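Long-range contact in transcriptional regulator, PadR family (Enterococcus faecalis, PDB 3HHH), which probably binds DNA through a winged helix-turn-helix domain and regulates transcription: residues I63-P68 against F77-S82. Sequence-based numbering, arbitrary orientation.
Sequences IAEKKP and FYRLTS
Arg-79 lays one face of its guanidinium loosely over Ile-63, NH2 to CG2 4.1 Å, while its edge turns to Glu-65. With CG between the backbone N and the carbonyl carbon (chi1 57°) and the chain extended to NE, NH1 donates a salt-bridging hydrogen bond to Glu-65 OE1 (3.0 Å) from above the carboxylate plane; the carboxylate and guanidinium planes are 49° apart. Lys-67 NZ makes a long ion pair with the same oxygen and a salt bridge with Glu-26, so two basic groups converge on Glu-65 OE1, which would probably stabilise its negative charge. Beneath this network run the antiparallel strands of the hairpin, the wing of the winged helix-turn-helix fold. Ile-63 with Arg-79 and Glu-65 with Phe-77 are hydrogen-bonded pairs. Between them Ala-64 and Tyr-78 form a non-hydrogen-bonded pair, side chains on the other face, where Ala-64 CB touches Tyr-78 CE1 at 3.7 Å and the Tyr-78 side chain packs on helices 13-24 and 46-58. Lys-67 crosses Phe-77 at about a right angle, CB to CD2, and the Lys-67 carbonyl O lies in plane at the ring edge, near CE2. Beyond the strand, Thr-81 CG2 packs against Ile-63 CG1, while OG1 hydrogen-bonds Ser-83 OG and caps Gly-84 N at the start of helix 82-106.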
loop_
_atom_site.group_PDB
_atom_site.type_symbol
_atom_site.label_atom_id
_atom_site.label_comp_id
_atom_site.label_asym_id
_atom_site.label_seq_id
_atom_site.Cartn_x
_atom_site.Cartn_y
_atom_site.Cartn_z
ATOM N N ILE B 63 7.801 -9.014 20.552
ATOM C CA ILE B 63 7.479 -9.418 21.918
ATOM C C ILE B 63 6.885 -8.214 22.637
ATOM O O ILE B 63 7.331 -7.086 22.430
ATOM C CB ILE B 63 8.720 -9.882 22.710
ATOM C CG1 ILE B 63 9.435 -11.024 21.985
ATOM C CG2 ILE B 63 8.317 -10.329 24.118
ATOM C CD1 ILE B 63 10.699 -11.499 22.683
ATOM N N ALA B 64 5.886 -8.465 23.481
ATOM C CA ALA B 64 5.230 -7.421 24.267
ATOM C C ALA B 64 5.432 -7.673 25.759
ATOM O O ALA B 64 5.403 -8.817 26.220
ATOM C CB ALA B 64 3.748 -7.372 23.941
ATOM N N GLU B 65 5.631 -6.599 26.513
ATOM C CA GLU B 65 5.891 -6.709 27.943
ATOM C C GLU B 65 5.602 -5.381 28.636
ATOM O O GLU B 65 5.813 -4.317 28.054
ATOM C CB GLU B 65 7.339 -7.170 28.163
ATOM C CG GLU B 65 8.017 -6.668 29.425
ATOM C CD GLU B 65 9.467 -7.090 29.485
ATOM O OE1 GLU B 65 10.331 -6.301 29.044
ATOM O OE2 GLU B 65 9.742 -8.217 29.949
ATOM N N LYS B 66 5.118 -5.455 29.874
ATOM C CA LYS B 66 4.672 -4.271 30.604
ATOM C C LYS B 66 5.736 -3.729 31.548
ATOM O O LYS B 66 6.323 -4.475 32.330
ATOM C CB LYS B 66 3.410 -4.576 31.406
ATOM C CG LYS B 66 2.252 -5.092 30.583
ATOM C CD LYS B 66 0.942 -4.901 31.324
ATOM C CE LYS B 66 -0.161 -5.748 30.735
ATOM N NZ LYS B 66 -1.439 -5.538 31.459
ATOM N N LYS B 67 5.972 -2.425 31.469
ATOM C CA LYS B 67 6.881 -1.740 32.376
ATOM C C LYS B 67 6.253 -0.415 32.794
ATOM O O LYS B 67 5.326 0.058 32.133
ATOM C CB LYS B 67 8.225 -1.462 31.697
ATOM C CG LYS B 67 8.815 -2.608 30.894
ATOM C CD LYS B 67 10.174 -2.205 30.353
ATOM C CE LYS B 67 10.808 -3.300 29.530
ATOM N NZ LYS B 67 12.056 -2.824 28.872
ATOM N N PRO B 68 6.754 0.195 33.887
ATOM C CA PRO B 68 6.212 1.491 34.303
ATOM C C PRO B 68 6.560 2.609 33.320
ATOM O O PRO B 68 7.554 2.511 32.588
ATOM C CB PRO B 68 6.875 1.746 35.667
ATOM C CG PRO B 68 7.550 0.470 36.047
ATOM C CD PRO B 68 7.835 -0.257 34.779
ATOM N N PHE B 77 5.049 -2.386 26.282
ATOM C CA PHE B 77 6.193 -2.009 25.447
ATOM C C PHE B 77 6.583 -3.140 24.497
ATOM O O PHE B 77 6.479 -4.316 24.853
ATOM C CB PHE B 77 7.393 -1.634 26.322
ATOM C CG PHE B 77 7.243 -0.312 27.020
ATOM C CD1 PHE B 77 7.674 0.859 26.415
ATOM C CD2 PHE B 77 6.676 -0.239 28.284
ATOM C CE1 PHE B 77 7.543 2.083 27.056
ATOM C CE2 PHE B 77 6.539 0.984 28.935
ATOM C CZ PHE B 77 6.972 2.147 28.316
ATOM N N TYR B 78 7.051 -2.776 23.302
ATOM C CA TYR B 78 7.343 -3.746 22.241
ATOM C C TYR B 78 8.804 -3.737 21.795
ATOM O O TYR B 78 9.496 -2.727 21.908
ATOM C CB TYR B 78 6.460 -3.474 21.017
ATOM C CG TYR B 78 4.982 -3.640 21.266
ATOM C CD1 TYR B 78 4.337 -4.842 20.978
ATOM C CD2 TYR B 78 4.223 -2.595 21.783
ATOM C CE1 TYR B 78 2.973 -4.997 21.204
ATOM C CE2 TYR B 78 2.859 -2.740 22.013
ATOM C CZ TYR B 78 2.240 -3.940 21.720
ATOM O OH TYR B 78 0.890 -4.077 21.948
ATOM N N ARG B 79 9.253 -4.873 21.270
ATOM C CA ARG B 79 10.568 -4.984 20.645
ATOM C C ARG B 79 10.546 -6.101 19.604
ATOM O O ARG B 79 9.790 -7.065 19.730
ATOM C CB ARG B 79 11.663 -5.237 21.690
ATOM C CG ARG B 79 11.446 -6.471 22.566
ATOM C CD ARG B 79 12.441 -6.530 23.721
ATOM N NE ARG B 79 12.156 -7.639 24.642
ATOM C CZ ARG B 79 11.399 -7.564 25.743
ATOM N NH1 ARG B 79 10.819 -6.423 26.108
ATOM N NH2 ARG B 79 11.220 -8.650 26.492
ATOM N N LEU B 80 11.369 -5.959 18.571
ATOM C CA LEU B 80 11.407 -6.930 17.481
ATOM C C LEU B 80 12.079 -8.231 17.901
ATOM O O LEU B 80 13.096 -8.223 18.591
ATOM C CB LEU B 80 12.153 -6.358 16.274
ATOM C CG LEU B 80 11.523 -5.165 15.556
ATOM C CD1 LEU B 80 12.296 -4.888 14.278
ATOM C CD2 LEU B 80 10.045 -5.407 15.253
ATOM N N THR B 81 11.495 -9.345 17.476
ATOM C CA THR B 81 12.145 -10.643 17.579
ATOM C C THR B 81 13.130 -10.761 16.417
ATOM O O THR B 81 13.219 -9.865 15.579
ATOM C CB THR B 81 11.117 -11.784 17.496
ATOM O OG1 THR B 81 10.396 -11.692 16.258
ATOM C CG2 THR B 81 10.135 -11.703 18.648
ATOM N N SER B 82 13.868 -11.864 16.365
ATOM C CA SER B 82 14.750 -12.132 15.232
ATOM C C SER B 82 13.938 -12.339 13.951
ATOM O O SER B 82 14.328 -11.871 12.878
ATOM C CB SER B 82 15.628 -13.354 15.508
ATOM O OG SER B 82 16.548 -13.081 16.549
#